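Local coordinates for protein glutamine cyclotransferase (Porphyromonas gingivalis W83, PDB 6QQL) that probably catalyses the zinc-dependent cyclisation of N-terminal glutamine residues of peptides to pyroglutamate, at residues A[116-121]-A[282-287]; A[109-114]-A[126-131]; A[205-210]-A[291-296]. One frame throughout, in Å; residues are numbered along the deposited sequence.

Contact 1: residues A[116-121]-A[282-287]; sequences DQDANP and WHTQRD. With ZN (zinc ion), chain C.
Gln117 packs against His283 at the edge of the zinc site of this globular alpha/beta-hydrolase fold, and the contact illustrates how a metal ligand is set in place by successive shells of neighbours. In the first shell, NE2 of His283 binds the zinc ion at 2.1 Å, a metal that Asp133 and Asp167 also bind. The other ring nitrogen, ND1, is hydrogen-bonded to Tyr171 OH, which fixes the rotation of the imidazole. Over one face of that imidazole lies the preceding side chain, with Trp282 NE1 above the ring centre.

The next shell is Gln117. Its backbone N donates to His283 O over 3.0 Å, tying the ligand's own main chain to the 116-121 loop. Its side chain runs beside that of His283 and in the same direction, with Gln117 CG 3.7 Å from His283 CB. A bend at chi2 (-92°) then places CD 3.7 Å from Trp282 CZ3, with the amide and indole planes 41° apart.

Further out, Asp118 joins the two loops. Its OD1 accepts from Gln285 N at 3.1 Å, on the anti side of the carboxylate. The same oxygen lies over a face of the Arg286 guanidinium, 3.2 Å from NH1, in a salt bridge that is purely electrostatic, the oxygen standing well out of the guanidinium plane. Gln285 and Arg286 are the middle residues of a type I turn from Thr284 to Asp287, whose last carboxylate accepts from the backbone N of Asp132 and Asp133. On the facing loop, the second oxygen of Asp118 closes an Asx turn: Asn120 N reaches Asp118 OD2 at 3.1 Å from above the carboxylate plane, 40° out of it.

Contact 2: residues A[109-114]-A[126-131]; sequences WDTRPV and ETFDGA
The Phe128 ring takes the methyl CG2 of Thr111 over one face, 4.2 Å from Phe128 CZ and offset toward the rim, the two side chains passing antiparallel. At the edge, near the ring plane, sits a backbone carbonyl, with Val114 O 3.2 Å from Phe128 CE1. A second carbonyl, that of Arg112, approaches the same CE1 obliquely, while Arg112 CB lies 3.8 Å from Phe128 CZ. CG of Phe128 takes the crowded position between backbone N and carbonyl carbon (chi1 69°), on the side of 109-114, and the ring extends from there.

The segments run in roughly opposite directions, their touching parts 151° apart, yet no hydrogen bond links them. Past the ring, Val114 CA makes a CH...O contact of 3.1 Å to Glu126 O, and Thr127 CG2 rests 3.4 Å from Pro113 O. A backbone bond between Glu126 and Cys115 follows just beyond.

The polar side-chain ends of Thr111 and Arg112 find their partners outside the two segments. Thr111 OG1 is hydrogen-bonded to Arg46 N. Arg112 extends from CG to NE and away from Phe128; NE forms a salt bridge with Asp116, and NH1 is bonded to the carbonyls of Asp167 and Gly169. Thus a residue whose CB supports the ring sends its charged end to hold the main chain of a zinc ligand.

The principle exemplified is a long loop folded back on itself around one aromatic ring. Gly130, at the N-cap of helix 131-149, ends it just before zinc ligand Asp133, a placement in keeping with peptidase family M28, whose metal ligands come from loops and helix starts beyond the sheet strands.

Contact 3: residues A[205-210]-A[291-296]; sequences GAKGAT and IIDKNV
Gly205 O is approached twice by the facing segment. Asp293 N donates to Gly205 O over 2.8 Å. Ile292 CA adds a CH...O contact to Gly205 O at 3.2 Å. A companion bond, Lys207 N to Ile291 O at 3.0 Å, completes a single beta bridge in which Ala206 and Ile292 form a non-hydrogen-bonded pair of antiparallel type. This is a compact example of two loops joined by one bridge just where one turns and the other becomes a helix.

The turn is a type II beta turn from Ala206 to Ala209. Val296 fits against it from the first helical turn, its CG2 3.4 Å from Ala206 O and its CG1 4.0 Å from Ala209 CB. Asp293 serves as N-cap, OD1 accepting from Asn295 N at 2.7 Å. Its CB meets Lys207 CB at 3.6 Å as the two side chains cross obliquely. The lysine then leads away, so the opposite charges of Lys207 NZ and Asp293 OD2 are not in contact.

Behind the bridge, Ile292 touches Ala131 and Asp132 at the start of helix 131-149, and Asp132 OD1 accepts from Gly205 N. The contact therefore ties the connection between strands 197-202 and 211-213 to the beginnings of helices 131-149 and 294-311.

Overall arrangement
The three contacts meet around the start of helix 131-149. Segments 109-114, 116-121 and 126-131 follow one another in the single connection from strand 102-108 to that helix, and 205-210 comes after strand 197-202. Later in the chain, segments 282-287 and 291-296 lead from strand 264-268 into helix 294-311. Contacts 1 and 2 alternate along the chain, their centres about 10 Å apart, and touch where Asp287 meets Phe128, Gly130 and Ala131 and where His283 meets Arg112. Contact 3 has its centre about 18 Å from either, meeting contact 1 at Ile291 and contact 2 at Ile292. Contacts 1 and 2 thus border the zinc site, while contact 3 lies farther out, joined to them through the start of helix 131-149.

Contact 1: residues A[116-121]-A[282-287]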
ATOM      1  N   ASP A 116      -1.111  15.132 -12.786  1.00 42.35           N
ATOM      2  CA  ASP A 116      -2.326  15.833 -13.200  1.00 35.04           C
ATOM      3  C   ASP A 116      -2.687  17.012 -12.318  1.00 36.27           C
ATOM      4  O   ASP A 116      -3.551  17.811 -12.696  1.00 38.99           O
ATOM      5  CB  ASP A 116      -3.517  14.909 -13.123  1.00 45.92           C
ATOM      6  CG  ASP A 116      -3.282  13.659 -13.813  1.00 57.23           C
ATOM      7  OD1 ASP A 116      -3.093  13.732 -15.038  1.00 74.56           O
ATOM      8  OD2 ASP A 116      -3.253  12.624 -13.122  1.00 51.75           O
ATOM      9  N   GLN A 117      -2.144  17.068 -11.108  1.00 26.84           N
ATOM     10  CA  GLN A 117      -2.546  18.049 -10.118  1.00 27.29           C
ATOM     11  C   GLN A 117      -1.385  18.959  -9.748  1.00 35.70           C
ATOM     12  O   GLN A 117      -1.377  19.529  -8.654  1.00 47.53           O
ATOM     13  CB  GLN A 117      -3.070  17.330  -8.876  1.00 36.59           C
ATOM     14  CG  GLN A 117      -4.004  16.169  -9.170  1.00 42.97           C
ATOM     15  CD  GLN A 117      -5.447  16.587  -9.184  1.00 52.38           C
ATOM     16  OE1 GLN A 117      -5.868  17.427  -8.389  1.00 60.25           O
ATOM     17  NE2 GLN A 117      -6.219  16.016 -10.095  1.00 58.22           N
ATOM     18  N   ASP A 118      -0.400  19.095 -10.632  1.00 39.71           N
ATOM     19  CA  ASP A 118       0.722  19.987 -10.376  1.00 36.46           C
ATOM     20  C   ASP A 118       0.253  21.431 -10.388  1.00 39.98           C
ATOM     21  O   ASP A 118      -0.636  21.801 -11.160  1.00 39.79           O
ATOM     22  CB  ASP A 118       1.816  19.785 -11.427  1.00 36.64           C
ATOM     23  CG  ASP A 118       3.183  20.332 -10.985  1.00 37.08           C
ATOM     24  OD1 ASP A 118       3.869  19.680 -10.154  1.00 23.11           O
ATOM     25  OD2 ASP A 118       3.577  21.418 -11.487  1.00 44.68           O
ATOM     26  N   ALA A 119       0.853  22.250  -9.520  1.00 49.62           N
ATOM     27  CA  ALA A 119       0.471  23.659  -9.469  1.00 58.62           C
ATOM     28  C   ALA A 119       0.684  24.338 -10.812  1.00 65.50           C
ATOM     29  O   ALA A 119      -0.055  25.270 -11.161  1.00 68.00           O
ATOM     30  CB  ALA A 119       1.257  24.389  -8.382  1.00 60.11           C
ATOM     31  N   ASN A 120       1.681  23.873 -11.583  1.00 65.10           N
ATOM     32  CA  ASN A 120       1.980  24.413 -12.900  1.00 60.69           C
ATOM     33  C   ASN A 120       1.300  23.550 -13.947  1.00 58.81           C
ATOM     34  O   ASN A 120       1.749  22.418 -14.186  1.00 60.80           O
ATOM     35  CB  ASN A 120       3.490  24.441 -13.145  1.00 56.63           C
ATOM     36  CG  ASN A 120       3.843  24.774 -14.591  1.00 55.38           C
ATOM     37  OD1 ASN A 120       3.094  25.463 -15.283  1.00 57.22           O
ATOM     38  ND2 ASN A 120       4.982  24.276 -15.051  1.00 52.20           N
ATOM     39  N   PRO A 121       0.257  24.042 -14.626  1.00 57.89           N
ATOM     40  CA  PRO A 121      -0.475  23.183 -15.571  1.00 57.05           C
ATOM     41  C   PRO A 121       0.370  22.670 -16.727  1.00 53.08           C
ATOM     42  O   PRO A 121      -0.087  21.751 -17.423  1.00 48.51           O
ATOM     43  CB  PRO A 121      -1.613  24.090 -16.062  1.00 56.42           C
ATOM     44  CG  PRO A 121      -1.175  25.488 -15.746  1.00 54.40           C
ATOM     45  CD  PRO A 121      -0.363  25.372 -14.493  1.00 57.09           C
ATOM     46  N   TRP A 282       0.241  15.241  -3.767  1.00 37.36           N
ATOM     47  CA  TRP A 282      -0.451  14.142  -4.431  1.00 31.55           C
ATOM     48  C   TRP A 282      -0.595  14.397  -5.926  1.00 29.05           C
ATOM     49  O   TRP A 282      -1.080  15.451  -6.343  1.00 28.08           O
ATOM     50  CB  TRP A 282      -1.817  13.956  -3.779  1.00 24.58           C
ATOM     51  CG  TRP A 282      -2.748  13.065  -4.474  1.00 19.51           C
ATOM     52  CD1 TRP A 282      -2.656  11.710  -4.582  1.00 18.69           C
ATOM     53  CD2 TRP A 282      -3.966  13.446  -5.133  1.00 38.68           C
ATOM     54  NE1 TRP A 282      -3.726  11.225  -5.295  1.00 18.75           N
ATOM     55  CE2 TRP A 282      -4.550  12.267  -5.639  1.00 41.71           C
ATOM     56  CE3 TRP A 282      -4.617  14.669  -5.347  1.00 36.95           C
ATOM     57  CZ2 TRP A 282      -5.764  12.275  -6.346  1.00 23.96           C
ATOM     58  CZ3 TRP A 282      -5.817  14.675  -6.064  1.00 21.60           C
ATOM     59  CH2 TRP A 282      -6.375  13.482  -6.545  1.00 21.05           C
ATOM     60  N   HIS A 283      -0.165  13.423  -6.729  1.00 30.53           N
ATOM     61  CA  HIS A 283      -0.220  13.514  -8.185  1.00 31.65           C
ATOM     62  C   HIS A 283       0.388  14.835  -8.653  1.00 42.99           C
ATOM     63  O   HIS A 283      -0.137  15.542  -9.516  1.00 48.52           O
ATOM     64  CB  HIS A 283      -1.646  13.317  -8.678  1.00 21.04           C
ATOM     65  CG  HIS A 283      -2.159  11.935  -8.415  1.00 29.99           C
ATOM     66  ND1 HIS A 283      -3.465  11.567  -8.637  1.00 32.61           N
ATOM     67  CD2 HIS A 283      -1.534  10.832  -7.938  1.00 39.92           C
ATOM     68  CE1 HIS A 283      -3.624  10.299  -8.305  1.00 36.59           C
ATOM     69  NE2 HIS A 283      -2.469   9.828  -7.876  1.00 44.50           N
ATOM     70  N   THR A 284       1.569  15.106  -8.107  1.00 41.41           N
ATOM     71  CA  THR A 284       2.269  16.374  -8.161  1.00 33.01           C
ATOM     72  C   THR A 284       3.753  16.054  -8.246  1.00 31.63           C
ATOM     73  O   THR A 284       4.219  15.084  -7.645  1.00 38.70           O
ATOM     74  CB  THR A 284       1.949  17.207  -6.905  1.00 31.65           C
ATOM     75  OG1 THR A 284       0.699  17.888  -7.060  1.00 23.98           O
ATOM     76  CG2 THR A 284       3.061  18.176  -6.525  1.00 24.23           C
ATOM     77  N   GLN A 285       4.491  16.871  -8.989  1.00 32.36           N
ATOM     78  CA  GLN A 285       5.923  16.643  -9.117  1.00 43.39           C
ATOM     79  C   GLN A 285       6.630  16.626  -7.762  1.00 44.45           C
ATOM     80  O   GLN A 285       7.720  16.064  -7.663  1.00 49.16           O
ATOM     81  CB  GLN A 285       6.511  17.711 -10.037  1.00 47.71           C
ATOM     82  CG  GLN A 285       7.670  17.252 -10.905  1.00 58.74           C
ATOM     83  CD  GLN A 285       8.272  18.405 -11.723  1.00 68.44           C
ATOM     84  OE1 GLN A 285       7.837  19.559 -11.600  1.00 65.79           O
ATOM     85  NE2 GLN A 285       9.273  18.094 -12.562  1.00 65.90           N
ATOM     86  N   ARG A 286       6.032  17.220  -6.719  1.00 43.45           N
ATOM     87  CA  ARG A 286       6.596  17.166  -5.368  1.00 39.65           C
ATOM     88  C   ARG A 286       6.455  15.792  -4.716  1.00 32.05           C
ATOM     89  O   ARG A 286       7.091  15.554  -3.684  1.00 25.04           O
ATOM     90  CB  ARG A 286       5.967  18.237  -4.467  1.00 33.22           C
ATOM     91  CG  ARG A 286       6.678  19.601  -4.444  1.00 33.01           C
ATOM     92  CD  ARG A 286       6.525  20.312  -5.793  1.00 51.76           C
ATOM     93  NE  ARG A 286       5.134  20.627  -6.128  1.00 69.01           N
ATOM     94  CZ  ARG A 286       4.730  21.190  -7.268  1.00 63.77           C
ATOM     95  NH1 ARG A 286       5.617  21.534  -8.197  1.00 65.77           N
ATOM     96  NH2 ARG A 286       3.431  21.422  -7.468  1.00 54.05           N
ATOM     97  N   ASP A 287       5.619  14.897  -5.243  1.00 33.55           N
ATOM     98  CA  ASP A 287       5.655  13.543  -4.704  1.00 30.11           C
ATOM     99  C   ASP A 287       6.964  12.915  -5.149  1.00 24.81           C
ATOM    100  O   ASP A 287       7.043  12.296  -6.212  1.00 21.19           O
ATOM    101  CB  ASP A 287       4.432  12.705  -5.124  1.00 28.22           C
ATOM    102  CG  ASP A 287       4.439  11.262  -4.509  1.00 28.67           C
ATOM    103  OD1 ASP A 287       5.309  10.945  -3.660  1.00 23.63           O
ATOM    104  OD2 ASP A 287       3.552  10.446  -4.850  1.00 18.14           O
TER
HETATM  105 ZN    ZN C 401      -2.311   8.037  -6.827  1.00 92.80          ZN
HETATM  106  O   HOH W   1       6.929  21.800 -10.837  1.00 18.58           O

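Contact 2: residues A[109-114]-A[126-131]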
ATOM      1  N   TRP A 109       2.014  -0.596  -6.094  1.00 30.72           N
ATOM      2  CA  TRP A 109       3.392  -0.251  -6.420  1.00 25.69           C
ATOM      3  C   TRP A 109       3.534   0.470  -7.750  1.00 21.20           C
ATOM      4  O   TRP A 109       4.642   0.894  -8.083  1.00 28.40           O
ATOM      5  CB  TRP A 109       4.288  -1.509  -6.404  1.00 21.47           C
ATOM      6  CG  TRP A 109       4.014  -2.531  -7.489  1.00 13.93           C
ATOM      7  CD1 TRP A 109       3.053  -3.499  -7.465  1.00 22.96           C
ATOM      8  CD2 TRP A 109       4.729  -2.714  -8.721  1.00 13.12           C
ATOM      9  NE1 TRP A 109       3.112  -4.259  -8.607  1.00 24.24           N
ATOM     10  CE2 TRP A 109       4.130  -3.795  -9.395  1.00 14.63           C
ATOM     11  CE3 TRP A 109       5.804  -2.062  -9.324  1.00 20.64           C
ATOM     12  CZ2 TRP A 109       4.572  -4.236 -10.641  1.00 14.02           C
ATOM     13  CZ3 TRP A 109       6.237  -2.499 -10.558  1.00 16.61           C
ATOM     14  CH2 TRP A 109       5.620  -3.576 -11.205  1.00 14.43           C
ATOM     15  N   ASP A 110       2.454   0.652  -8.505  1.00 21.73           N
ATOM     16  CA  ASP A 110       2.565   1.374  -9.763  1.00 19.91           C
ATOM     17  C   ASP A 110       2.645   2.866  -9.480  1.00 25.94           C
ATOM     18  O   ASP A 110       2.366   3.327  -8.370  1.00 28.65           O
ATOM     19  CB  ASP A 110       1.389   1.061 -10.711  1.00 22.00           C
ATOM     20  CG  ASP A 110       0.009   1.274 -10.070  1.00 25.90           C
ATOM     21  OD1 ASP A 110      -0.268   0.653  -9.031  1.00 34.65           O
ATOM     22  OD2 ASP A 110      -0.826   2.021 -10.623  1.00 29.85           O
ATOM     23  N   THR A 111       3.066   3.623 -10.484  1.00 23.44           N
ATOM     24  CA  THR A 111       3.061   5.075 -10.410  1.00 15.76           C
ATOM     25  C   THR A 111       2.068   5.607 -11.432  1.00 22.59           C
ATOM     26  O   THR A 111       1.935   5.049 -12.526  1.00 37.27           O
ATOM     27  CB  THR A 111       4.457   5.657 -10.670  1.00 26.87           C
ATOM     28  OG1 THR A 111       5.417   5.015  -9.808  1.00 16.68           O
ATOM     29  CG2 THR A 111       4.471   7.196 -10.464  1.00 15.60           C
ATOM     30  N   ARG A 112       1.326   6.634 -11.041  1.00 26.79           N
ATOM     31  CA  ARG A 112       0.474   7.336 -11.985  1.00 25.18           C
ATOM     32  C   ARG A 112       1.340   7.967 -13.075  1.00 20.06           C
ATOM     33  O   ARG A 112       2.411   8.500 -12.778  1.00 22.27           O
ATOM     34  CB  ARG A 112      -0.353   8.400 -11.263  1.00 16.69           C
ATOM     35  CG  ARG A 112      -1.271   9.205 -12.177  1.00 22.10           C
ATOM     36  CD  ARG A 112      -2.462   9.713 -11.406  1.00 24.61           C
ATOM     37  NE  ARG A 112      -3.475  10.384 -12.218  1.00 29.04           N
ATOM     38  CZ  ARG A 112      -4.371   9.753 -12.973  1.00 27.91           C
ATOM     39  NH1 ARG A 112      -4.358   8.425 -13.049  1.00 32.49           N
ATOM     40  NH2 ARG A 112      -5.272  10.448 -13.660  1.00 20.83           N
ATOM     41  N   PRO A 113       0.923   7.904 -14.345  1.00 18.44           N
ATOM     42  CA  PRO A 113       1.801   8.333 -15.445  1.00 26.42           C
ATOM     43  C   PRO A 113       1.978   9.834 -15.572  1.00 28.97           C
ATOM     44  O   PRO A 113       2.753  10.278 -16.433  1.00 29.79           O
ATOM     45  CB  PRO A 113       1.079   7.789 -16.687  1.00 30.43           C
ATOM     46  CG  PRO A 113       0.117   6.780 -16.190  1.00 23.83           C
ATOM     47  CD  PRO A 113      -0.302   7.261 -14.850  1.00 19.63           C
ATOM     48  N   VAL A 114       1.281  10.622 -14.759  1.00 37.75           N
ATOM     49  CA  VAL A 114       1.220  12.070 -14.923  1.00 43.28           C
ATOM     50  C   VAL A 114       0.983  12.710 -13.574  1.00 56.39           C
ATOM     51  O   VAL A 114       0.263  12.160 -12.734  1.00 59.28           O
ATOM     52  CB  VAL A 114       0.084  12.479 -15.871  1.00 22.24           C
ATOM     53  CG1 VAL A 114       0.535  12.347 -17.304  1.00 36.76           C
ATOM     54  CG2 VAL A 114      -1.108  11.586 -15.594  1.00 21.70           C
ATOM     55  N   GLU A 126       3.632  15.448 -17.832  1.00 43.75           N
ATOM     56  CA  GLU A 126       4.920  14.883 -17.443  1.00 47.56           C
ATOM     57  C   GLU A 126       4.786  13.912 -16.273  1.00 48.08           C
ATOM     58  O   GLU A 126       3.725  13.767 -15.662  1.00 52.55           O
ATOM     59  CB  GLU A 126       5.916  16.000 -17.112  1.00 48.23           C
ATOM     60  CG  GLU A 126       5.939  17.103 -18.159  1.00 63.76           C
ATOM     61  CD  GLU A 126       6.562  16.644 -19.484  1.00 72.62           C
ATOM     62  OE1 GLU A 126       7.623  15.982 -19.449  1.00 72.70           O
ATOM     63  OE2 GLU A 126       5.975  16.912 -20.559  1.00 72.45           O
ATOM     64  N   THR A 127       5.878  13.203 -16.003  1.00 42.72           N
ATOM     65  CA  THR A 127       5.904  12.141 -15.009  1.00 47.03           C
ATOM     66  C   THR A 127       6.477  12.621 -13.671  1.00 47.61           C
ATOM     67  O   THR A 127       7.127  13.672 -13.576  1.00 40.66           O
ATOM     68  CB  THR A 127       6.703  10.941 -15.529  1.00 34.60           C
ATOM     69  OG1 THR A 127       8.086  11.295 -15.664  1.00 32.15           O
ATOM     70  CG2 THR A 127       6.158  10.491 -16.860  1.00 25.51           C
ATOM     71  N   PHE A 128       6.186  11.845 -12.619  1.00 38.20           N
ATOM     72  CA  PHE A 128       6.689  12.127 -11.279  1.00 35.82           C
ATOM     73  C   PHE A 128       7.151  10.825 -10.625  1.00 17.73           C
ATOM     74  O   PHE A 128       6.943   9.734 -11.154  1.00 17.45           O
ATOM     75  CB  PHE A 128       5.638  12.857 -10.421  1.00 27.97           C
ATOM     76  CG  PHE A 128       4.442  12.022 -10.054  1.00 39.75           C
ATOM     77  CD1 PHE A 128       3.446  11.762 -10.980  1.00 46.14           C
ATOM     78  CD2 PHE A 128       4.289  11.532  -8.760  1.00 43.91           C
ATOM     79  CE1 PHE A 128       2.330  11.004 -10.626  1.00 43.34           C
ATOM     80  CE2 PHE A 128       3.179  10.780  -8.404  1.00 39.22           C
ATOM     81  CZ  PHE A 128       2.201  10.518  -9.338  1.00 39.28           C
ATOM     82  N   ASP A 129       7.809  10.950  -9.469  1.00 17.35           N
ATOM     83  CA  ASP A 129       8.493   9.812  -8.864  1.00 19.00           C
ATOM     84  C   ASP A 129       7.546   8.902  -8.092  1.00 22.35           C
ATOM     85  O   ASP A 129       7.816   7.701  -7.965  1.00 15.27           O
ATOM     86  CB  ASP A 129       9.599  10.291  -7.918  1.00 24.44           C
ATOM     87  CG  ASP A 129      10.828  10.825  -8.651  1.00 41.49           C
ATOM     88  OD1 ASP A 129      10.912  10.699  -9.898  1.00 18.52           O
ATOM     89  OD2 ASP A 129      11.720  11.368  -7.954  1.00 54.25           O
ATOM     90  N   GLY A 130       6.469   9.460  -7.535  1.00 23.98           N
ATOM     91  CA  GLY A 130       5.568   8.715  -6.678  1.00 25.10           C
ATOM     92  C   GLY A 130       6.266   8.053  -5.507  1.00 24.02           C
ATOM     93  O   GLY A 130       6.009   6.884  -5.198  1.00 30.62           O
ATOM     94  N   ALA A 131       7.145   8.786  -4.832  1.00 14.53           N
ATOM     95  CA  ALA A 131       7.798   8.216  -3.666  1.00 14.27           C
ATOM     96  C   ALA A 131       6.777   7.899  -2.576  1.00 32.74           C
ATOM     97  O   ALA A 131       6.842   6.837  -1.944  1.00 13.33           O
ATOM     98  CB  ALA A 131       8.893   9.156  -3.161  1.00 14.91           C
TER

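Contact 3: residues A[205-210]-A[291-296]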
ATOM      1  N   GLY A 205       4.164   8.008   3.937  1.00 37.59           N
ATOM      2  CA  GLY A 205       5.515   8.517   4.125  1.00 33.89           C
ATOM      3  C   GLY A 205       5.702  10.024   4.048  1.00 25.83           C
ATOM      4  O   GLY A 205       6.808  10.521   4.269  1.00 22.49           O
ATOM      5  N   ALA A 206       4.657  10.773   3.717  1.00 26.10           N
ATOM      6  CA  ALA A 206       4.829  12.208   3.560  1.00 29.86           C
ATOM      7  C   ALA A 206       4.952  12.870   4.927  1.00 32.70           C
ATOM      8  O   ALA A 206       4.320  12.446   5.894  1.00 29.94           O
ATOM      9  CB  ALA A 206       3.673  12.818   2.767  1.00 17.76           C
ATOM     10  N   LYS A 207       5.851  13.849   5.018  1.00 35.48           N
ATOM     11  CA  LYS A 207       6.004  14.607   6.244  1.00 18.13           C
ATOM     12  C   LYS A 207       4.689  15.261   6.624  1.00 18.77           C
ATOM     13  O   LYS A 207       3.965  15.780   5.771  1.00 19.14           O
ATOM     14  CB  LYS A 207       7.096  15.654   6.078  1.00 18.39           C
ATOM     15  CG  LYS A 207       7.130  16.660   7.182  1.00 18.97           C
ATOM     16  CD  LYS A 207       8.149  17.760   6.950  1.00 19.34           C
ATOM     17  CE  LYS A 207       8.993  17.931   8.197  1.00 29.87           C
ATOM     18  NZ  LYS A 207      10.234  18.666   7.915  1.00 40.65           N
ATOM     19  N   GLY A 208       4.365  15.184   7.914  1.00 24.16           N
ATOM     20  CA  GLY A 208       3.148  15.785   8.441  1.00 21.65           C
ATOM     21  C   GLY A 208       1.855  15.094   8.076  1.00 20.38           C
ATOM     22  O   GLY A 208       0.785  15.682   8.235  1.00 20.08           O
ATOM     23  N   ALA A 209       1.928  13.850   7.607  1.00 29.90           N
ATOM     24  CA  ALA A 209       0.740  13.102   7.207  1.00 33.93           C
ATOM     25  C   ALA A 209      -0.248  12.938   8.358  1.00 27.21           C
ATOM     26  O   ALA A 209       0.138  12.842   9.528  1.00 30.52           O
ATOM     27  CB  ALA A 209       1.139  11.725   6.677  1.00 30.68           C
ATOM     28  N   THR A 210      -1.532  12.837   8.002  1.00 23.57           N
ATOM     29  CA  THR A 210      -2.624  12.671   8.963  1.00 19.84           C
ATOM     30  C   THR A 210      -3.421  11.434   8.580  1.00 25.83           C
ATOM     31  O   THR A 210      -3.976  11.369   7.478  1.00 31.23           O
ATOM     32  CB  THR A 210      -3.558  13.895   8.977  1.00 20.65           C
ATOM     33  OG1 THR A 210      -4.101  14.112   7.670  1.00 20.81           O
ATOM     34  CG2 THR A 210      -2.822  15.157   9.372  1.00 21.00           C
ATOM     35  N   ILE A 291       9.878  14.671  -0.149  1.00 41.21           N
ATOM     36  CA  ILE A 291       8.708  14.804   0.709  1.00 24.33           C
ATOM     37  C   ILE A 291       8.669  13.778   1.832  1.00 22.66           C
ATOM     38  O   ILE A 291       7.949  13.989   2.817  1.00 20.14           O
ATOM     39  CB  ILE A 291       7.424  14.681  -0.129  1.00 27.33           C
ATOM     40  CG1 ILE A 291       6.311  15.516   0.473  1.00 24.38           C
ATOM     41  CG2 ILE A 291       6.977  13.217  -0.272  1.00 36.13           C
ATOM     42  CD1 ILE A 291       6.259  16.896  -0.089  1.00 35.13           C
ATOM     43  N   ILE A 292       9.459  12.708   1.734  1.00 19.79           N
ATOM     44  CA  ILE A 292       9.362  11.567   2.641  1.00 22.23           C
ATOM     45  C   ILE A 292       9.986  11.898   3.995  1.00 28.03           C
ATOM     46  O   ILE A 292      11.117  12.390   4.073  1.00 34.02           O
ATOM     47  CB  ILE A 292      10.030  10.335   2.025  1.00 18.62           C
ATOM     48  CG1 ILE A 292       9.357   9.973   0.696  1.00 18.27           C
ATOM     49  CG2 ILE A 292       9.952   9.165   2.995  1.00 18.03           C
ATOM     50  CD1 ILE A 292       7.958   9.468   0.819  1.00 17.58           C
ATOM     51  N   ASP A 293       9.261  11.597   5.071  1.00 24.58           N
ATOM     52  CA  ASP A 293       9.741  11.779   6.432  1.00 22.72           C
ATOM     53  C   ASP A 293       9.949  10.413   7.085  1.00 35.46           C
ATOM     54  O   ASP A 293       8.980   9.668   7.296  1.00 34.59           O
ATOM     55  CB  ASP A 293       8.734  12.633   7.206  1.00 24.89           C
ATOM     56  CG  ASP A 293       9.139  12.897   8.659  1.00 41.24           C
ATOM     57  OD1 ASP A 293      10.093  12.265   9.181  1.00 48.17           O
ATOM     58  OD2 ASP A 293       8.475  13.752   9.293  1.00 53.36           O
ATOM     59  N   LYS A 294      11.199  10.130   7.487  1.00 35.18           N
ATOM     60  CA  LYS A 294      11.501   8.860   8.143  1.00 25.71           C
ATOM     61  C   LYS A 294      10.622   8.658   9.365  1.00 22.77           C
ATOM     62  O   LYS A 294      10.184   7.534   9.634  1.00 26.10           O
ATOM     63  CB  LYS A 294      12.977   8.806   8.571  1.00 29.92           C
ATOM     64  CG  LYS A 294      13.986   8.551   7.469  1.00 34.15           C
ATOM     65  CD  LYS A 294      15.391   8.253   7.996  1.00 40.35           C
ATOM     66  CE  LYS A 294      16.438   8.291   6.845  1.00 41.64           C
ATOM     67  NZ  LYS A 294      17.876   8.490   7.252  1.00 41.12           N
ATOM     68  N   ASN A 295      10.283   9.740  10.067  1.00 25.30           N
ATOM     69  CA  ASN A 295       9.480   9.592  11.281  1.00 30.12           C
ATOM     70  C   ASN A 295       8.077   9.111  10.945  1.00 31.61           C
ATOM     71  O   ASN A 295       7.503   8.288  11.666  1.00 29.64           O
ATOM     72  CB  ASN A 295       9.425  10.910  12.054  1.00 28.78           C
ATOM     73  CG  ASN A 295      10.763  11.268  12.700  1.00 25.96           C
ATOM     74  OD1 ASN A 295      11.238  12.412  12.613  1.00 22.13           O
ATOM     75  ND2 ASN A 295      11.373  10.285  13.358  1.00 26.45           N
ATOM     76  N   VAL A 296       7.516   9.597   9.843  1.00 28.57           N
ATOM     77  CA  VAL A 296       6.209   9.119   9.432  1.00 17.88           C
ATOM     78  C   VAL A 296       6.304   7.660   8.995  1.00 22.61           C
ATOM     79  O   VAL A 296       5.466   6.835   9.371  1.00 16.88           O
ATOM     80  CB  VAL A 296       5.633  10.032   8.340  1.00 17.91           C
ATOM     81  CG1 VAL A 296       4.241   9.622   7.998  1.00 17.42           C
ATOM     82  CG2 VAL A 296       5.610  11.435   8.840  1.00 40.52           C
TER